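Local structure of alpha-galactosidase (Lactobacillus brevis, 3MI6) at residues Ala246-Asn251 with Leu298-Ala303; Phe232-Arg237 with Thr563-Pro568. The protein probably hydrolyses terminal, non-reducing alpha-D-galactose residues from alpha-galactosides, as other glycoside hydrolase family 36 enzymes do. All blocks are in the same frame, centred on the assembly; numbering follows the deposited sequence.

Contact 1: Ala246-Asn251 with Leu298-Ala303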
loop_
_atom_site.group_PDB
_atom_site.type_symbol
_atom_site.label_atom_id
_atom_site.label_comp_id
_atom_site.label_asym_id
_atom_site.label_seq_id
_atom_site.Cartn_x
_atom_site.Cartn_y
_atom_site.Cartn_z
ATOM N N ALA D 246 5.482 13.296 -14.113
ATOM C CA ALA D 246 4.844 14.611 -13.970
ATOM C C ALA D 246 4.741 15.076 -12.535
ATOM O O ALA D 246 4.421 14.299 -11.648
ATOM C CB ALA D 246 3.462 14.577 -14.564
ATOM N N VAL D 247 4.960 16.367 -12.326
ATOM C CA VAL D 247 4.986 16.951 -10.989
ATOM C C VAL D 247 4.959 18.474 -11.024
ATOM O O VAL D 247 5.673 19.102 -11.801
ATOM C CB VAL D 247 6.239 16.544 -10.210
ATOM C CG1 VAL D 247 7.506 16.688 -11.074
ATOM C CG2 VAL D 247 6.344 17.394 -8.962
ATOM N N PHE D 248 4.120 19.059 -10.178
ATOM C CA PHE D 248 4.101 20.500 -9.979
ATOM C C PHE D 248 4.876 20.871 -8.734
ATOM O O PHE D 248 4.925 20.115 -7.768
ATOM C CB PHE D 248 2.670 20.971 -9.832
ATOM C CG PHE D 248 1.869 20.826 -11.079
ATOM C CD1 PHE D 248 1.113 19.690 -11.300
ATOM C CD2 PHE D 248 1.889 21.818 -12.044
ATOM C CE1 PHE D 248 0.365 19.562 -12.461
ATOM C CE2 PHE D 248 1.159 21.686 -13.203
ATOM C CZ PHE D 248 0.390 20.559 -13.412
ATOM N N GLY D 249 5.490 22.041 -8.765
ATOM C CA GLY D 249 6.240 22.543 -7.631
ATOM C C GLY D 249 5.759 23.928 -7.287
ATOM O O GLY D 249 5.546 24.748 -8.165
ATOM N N PHE D 250 5.582 24.194 -6.005
ATOM C CA PHE D 250 5.099 25.494 -5.576
ATOM C C PHE D 250 6.009 26.029 -4.497
ATOM O O PHE D 250 6.239 25.357 -3.493
ATOM C CB PHE D 250 3.685 25.369 -4.998
ATOM C CG PHE D 250 2.706 24.723 -5.924
ATOM C CD1 PHE D 250 2.709 23.354 -6.109
ATOM C CD2 PHE D 250 1.782 25.477 -6.603
ATOM C CE1 PHE D 250 1.811 22.757 -6.956
ATOM C CE2 PHE D 250 0.875 24.876 -7.462
ATOM C CZ PHE D 250 0.894 23.514 -7.638
ATOM N N ASN D 251 6.533 27.230 -4.687
ATOM C CA ASN D 251 7.229 27.888 -3.587
ATOM C C ASN D 251 6.792 29.362 -3.394
ATOM O O ASN D 251 5.892 29.850 -4.074
ATOM C CB ASN D 251 8.746 27.716 -3.705
ATOM C CG ASN D 251 9.452 27.763 -2.345
ATOM O OD1 ASN D 251 8.895 28.258 -1.356
ATOM N ND2 ASN D 251 10.686 27.259 -2.293
ATOM N N LEU D 298 5.833 28.996 -9.395
ATOM C CA LEU D 298 5.174 27.804 -9.931
ATOM C C LEU D 298 6.027 27.122 -11.006
ATOM O O LEU D 298 6.809 27.769 -11.712
ATOM C CB LEU D 298 3.818 28.154 -10.524
ATOM C CG LEU D 298 2.588 27.858 -9.671
ATOM C CD1 LEU D 298 2.633 28.706 -8.404
ATOM C CD2 LEU D 298 1.308 28.148 -10.435
ATOM N N SER D 299 5.872 25.807 -11.132
ATOM C CA SER D 299 6.706 25.032 -12.043
ATOM C C SER D 299 6.152 23.632 -12.293
ATOM O O SER D 299 5.484 23.038 -11.436
ATOM C CB SER D 299 8.133 24.942 -11.505
ATOM O OG SER D 299 9.034 24.673 -12.552
ATOM N N TYR D 300 6.428 23.120 -13.483
ATOM C CA TYR D 300 6.009 21.791 -13.850
ATOM C C TYR D 300 7.102 21.140 -14.678
ATOM O O TYR D 300 7.929 21.820 -15.279
ATOM C CB TYR D 300 4.712 21.820 -14.644
ATOM C CG TYR D 300 4.381 20.479 -15.286
ATOM C CD1 TYR D 300 4.985 20.088 -16.478
ATOM C CD2 TYR D 300 3.465 19.607 -14.698
ATOM C CE1 TYR D 300 4.704 18.874 -17.063
ATOM C CE2 TYR D 300 3.165 18.382 -15.282
ATOM C CZ TYR D 300 3.791 18.022 -16.468
ATOM O OH TYR D 300 3.509 16.804 -17.055
ATOM N N THR D 301 7.100 19.813 -14.687
ATOM C CA THR D 301 7.941 19.038 -15.581
ATOM C C THR D 301 7.356 17.641 -15.720
ATOM O O THR D 301 6.553 17.215 -14.897
ATOM C CB THR D 301 9.388 18.936 -15.080
ATOM O OG1 THR D 301 10.145 18.195 -16.030
ATOM C CG2 THR D 301 9.445 18.213 -13.773
ATOM N N SER D 302 7.745 16.932 -16.771
ATOM C CA SER D 302 7.299 15.557 -16.963
ATOM C C SER D 302 8.501 14.653 -16.780
ATOM O O SER D 302 8.409 13.421 -16.889
ATOM C CB SER D 302 6.748 15.376 -18.373
ATOM O OG SER D 302 5.638 16.225 -18.592
ATOM N N ALA D 303 9.637 15.281 -16.507
ATOM C CA ALA D 303 10.886 14.577 -16.452
ATOM C C ALA D 303 11.327 14.235 -15.017
ATOM O O ALA D 303 12.505 13.923 -14.770
ATOM C CB ALA D 303 11.934 15.359 -17.187
#
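Phe248 and Tyr300 meet ring to ring at the apolar centre of this antiparallel strand pair, a non-hydrogen-bonded couple in the large antiparallel sheet of the N-terminal region of this family 36 enzyme. CD2 of Tyr300 sits over one face of the Phe248 ring, toward its rim, with CE2 of Phe248 3.4 Å from CD2 of Tyr300. The planes are inclined at 58°. In Tyr300 CG stands anti to the backbone N (chi1 169°), whereas in Phe248 it lies beside its own N (chi1 -67°); the two CG atoms thus leave neighbouring strands differently, and the rings meet at a slant. An alanine in place of Phe248 would probably open a gap beside Tyr300 and leave the tyrosine ring freer to shift. On the same face, CD2 of Phe250 touches CD1 of Leu298 at 3.8 Å, a branched leucine filling in beside a flat ring. The other face carries Val247 and Thr301 side by side, methyl CG1 against methyl CG2; beta-branched residues suit a strand, and this face is covered by helix 305-319.

Between the side chains the backbones are tied by N-H...O=C bonds. The Gly249 N to Ser299 O bond measures 2.9 Å, while the return bond from Ser299 N to Gly249 O is weak. Val247 and Thr301 bond each other in both directions. Outermost, Ala246 places CB 3.3 Å from Tyr300 OH, and that hydroxyl shares a hydrogen bond of 2.7 Å with Ser302 OG. Thr301 OG1 accepts from Ala303 N, an ST turn as the strand ends. Ser299 OG is engaged by Gln311 of the helix. Chemically, then, the Phe248 face is aromatic and aliphatic, the Val247, Thr301 and Ser299 face is mixed, and the Tyr300-Ser302 hydroxyl pair marks the strand end.

Contact 2: Phe232-Arg237 with Thr563-Pro568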
loop_
_atom_site.group_PDB
_atom_site.type_symbol
_atom_site.label_atom_id
_atom_site.label_comp_id
_atom_site.label_asym_id
_atom_site.label_seq_id
_atom_site.Cartn_x
_atom_site.Cartn_y
_atom_site.Cartn_z
ATOM N N PHE D 232 7.662 25.221 0.562
ATOM C CA PHE D 232 7.760 24.455 -0.685
ATOM C C PHE D 232 7.026 23.108 -0.683
ATOM O O PHE D 232 7.158 22.312 0.245
ATOM C CB PHE D 232 9.214 24.198 -1.053
ATOM C CG PHE D 232 9.364 23.292 -2.213
ATOM C CD1 PHE D 232 9.023 23.727 -3.487
ATOM C CD2 PHE D 232 9.804 21.991 -2.040
ATOM C CE1 PHE D 232 9.139 22.877 -4.583
ATOM C CE2 PHE D 232 9.937 21.131 -3.126
ATOM C CZ PHE D 232 9.603 21.572 -4.404
HETATM N N MSE D 233 6.283 22.828 -1.742
HETATM C CA MSE D 233 5.543 21.573 -1.810
HETATM C C MSE D 233 5.454 21.111 -3.243
HETATM O O MSE D 233 5.742 21.885 -4.155
HETATM C CB MSE D 233 4.136 21.767 -1.274
HETATM C CG MSE D 233 3.331 22.755 -2.078
HETATM SE SE MSE D 233 1.468 22.874 -1.523
HETATM C CE MSE D 233 0.699 21.513 -2.672
HETATM N N MSE D 234 5.039 19.861 -3.443
HETATM C CA MSE D 234 4.887 19.315 -4.787
HETATM C C MSE D 234 3.582 18.572 -4.926
HETATM O O MSE D 234 3.046 18.056 -3.934
HETATM C CB MSE D 234 6.044 18.392 -5.126
HETATM C CG MSE D 234 7.378 19.095 -5.077
HETATM SE SE MSE D 234 8.905 18.005 -5.612
HETATM C CE MSE D 234 8.840 16.720 -4.146
ATOM N N LEU D 235 3.046 18.559 -6.148
ATOM C CA LEU D 235 1.978 17.631 -6.500
ATOM C C LEU D 235 2.538 16.663 -7.520
ATOM O O LEU D 235 2.769 17.043 -8.674
ATOM C CB LEU D 235 0.789 18.344 -7.129
ATOM C CG LEU D 235 -0.279 19.048 -6.300
ATOM C CD1 LEU D 235 -1.507 19.221 -7.178
ATOM C CD2 LEU D 235 -0.623 18.250 -5.065
ATOM N N ALA D 236 2.773 15.421 -7.109
ATOM C CA ALA D 236 3.295 14.438 -8.045
ATOM C C ALA D 236 2.193 13.496 -8.507
ATOM O O ALA D 236 1.267 13.187 -7.751
ATOM C CB ALA D 236 4.431 13.662 -7.417
ATOM N N ARG D 237 2.275 13.060 -9.759
ATOM C CA ARG D 237 1.466 11.942 -10.190
ATOM C C ARG D 237 1.971 10.764 -9.360
ATOM O O ARG D 237 3.113 10.802 -8.875
ATOM C CB ARG D 237 1.653 11.710 -11.680
ATOM C CG ARG D 237 0.983 12.762 -12.550
ATOM C CD ARG D 237 -0.533 12.726 -12.389
ATOM N NE ARG D 237 -1.220 13.450 -13.454
ATOM C CZ ARG D 237 -2.517 13.746 -13.439
ATOM N NH1 ARG D 237 -3.267 13.396 -12.401
ATOM N NH2 ARG D 237 -3.057 14.407 -14.456
ATOM N N THR D 563 15.868 19.071 2.020
ATOM C CA THR D 563 16.010 20.461 1.626
ATOM C C THR D 563 16.247 20.600 0.111
ATOM O O THR D 563 15.696 21.508 -0.523
ATOM C CB THR D 563 17.100 21.176 2.459
ATOM O OG1 THR D 563 16.751 21.100 3.848
ATOM C CG2 THR D 563 17.221 22.638 2.055
ATOM N N SER D 564 17.030 19.691 -0.471
ATOM C CA SER D 564 17.379 19.765 -1.899
ATOM C C SER D 564 16.197 19.749 -2.880
ATOM O O SER D 564 16.311 20.254 -3.997
ATOM C CB SER D 564 18.380 18.674 -2.279
ATOM O OG SER D 564 17.808 17.389 -2.131
ATOM N N TYR D 565 15.071 19.175 -2.473
ATOM C CA TYR D 565 13.877 19.204 -3.313
ATOM C C TYR D 565 13.489 20.655 -3.594
ATOM O O TYR D 565 13.018 21.002 -4.685
ATOM C CB TYR D 565 12.726 18.440 -2.658
ATOM C CG TYR D 565 12.884 16.940 -2.756
ATOM C CD1 TYR D 565 13.473 16.205 -1.727
ATOM C CD2 TYR D 565 12.449 16.239 -3.893
ATOM C CE1 TYR D 565 13.633 14.792 -1.831
ATOM C CE2 TYR D 565 12.598 14.842 -4.003
ATOM C CZ TYR D 565 13.200 14.124 -2.971
ATOM O OH TYR D 565 13.347 12.749 -3.078
ATOM N N GLY D 566 13.713 21.518 -2.608
ATOM C CA GLY D 566 13.294 22.891 -2.712
ATOM C C GLY D 566 14.448 23.846 -2.855
ATOM O O GLY D 566 14.269 24.969 -3.325
ATOM N N TYR D 567 15.637 23.415 -2.458
ATOM C CA TYR D 567 16.758 24.340 -2.391
ATOM C C TYR D 567 18.105 23.700 -2.761
ATOM O O TYR D 567 18.489 22.676 -2.218
ATOM C CB TYR D 567 16.788 25.008 -1.002
ATOM C CG TYR D 567 15.420 25.492 -0.518
ATOM C CD1 TYR D 567 15.023 26.801 -0.689
ATOM C CD2 TYR D 567 14.535 24.633 0.112
ATOM C CE1 TYR D 567 13.790 27.240 -0.242
ATOM C CE2 TYR D 567 13.309 25.049 0.548
ATOM C CZ TYR D 567 12.930 26.352 0.370
ATOM O OH TYR D 567 11.688 26.779 0.814
ATOM N N PRO D 568 18.831 24.331 -3.691
ATOM C CA PRO D 568 20.147 23.883 -4.162
ATOM C C PRO D 568 21.175 23.963 -3.053
ATOM O O PRO D 568 21.038 24.787 -2.165
ATOM C CB PRO D 568 20.509 24.901 -5.237
ATOM C CG PRO D 568 19.269 25.763 -5.446
ATOM C CD PRO D 568 18.456 25.652 -4.231
#
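Phe232 lays one face of its ring against CA of Gly566, where the nine-stranded antiparallel sheet of the N-terminal region meets helix 553-566 of the (beta/alpha)8 barrel. The glycine CA is 3.9 Å from the ring centroid and 20° off the ring normal, a CH-pi contact offset toward the rim. Glycine fits here because a side chain would probably crowd the Phe232 ring and Tyr567. A chi1 of 173° puts CG of Phe232 anti to the backbone N; farther out on the ring, CE2 of Phe232 lies 3.5 Å from Tyr565 O. The hydrogen-bond partner of that carbonyl is Ser309 OG.

Met234, a selenomethionine here, crosses Tyr565 at about a right angle. Its chain bends at chi3 (-66°), which brings the terminal CE to 3.6 Å from Tyr565 CD2; the long, unbranched methionine chain, here with selenium in place of sulphur, suits such a join between a sheet and a helix. Tyr565 itself turns its far end away from the strand, its ring meeting Phe196 and forming a cation-pi contact with Arg640. No hydrogen bond links the two segments, and the interface is purely one of packing. On the Phe232 CB side Tyr567, whose hydroxyl is held by Asn230, brings OH to 4.0 Å from Phe232 CB.

How the contacts relate
Both contacts are largely buried, but contact 1 runs out to an exposed end at Ser302, whereas every touching residue of contact 2 is buried. They share one sheet: strand 247-252 lies between 290-301 and 233-236, and probable hydrogen bonds from Phe248 N to Leu235 O and from Phe250 N to Met233 O join the two contacts directly. Contact 1 works within that sheet, through backbone hydrogen bonds backed by side chains on both faces. Contact 2 leaves it for a barrel helix and relies on packing of side chains against one another and the helix backbone, without hydrogen bonds. Helix 305-319 touches both, covering Val247 in one and Phe232 and Met234 in the other.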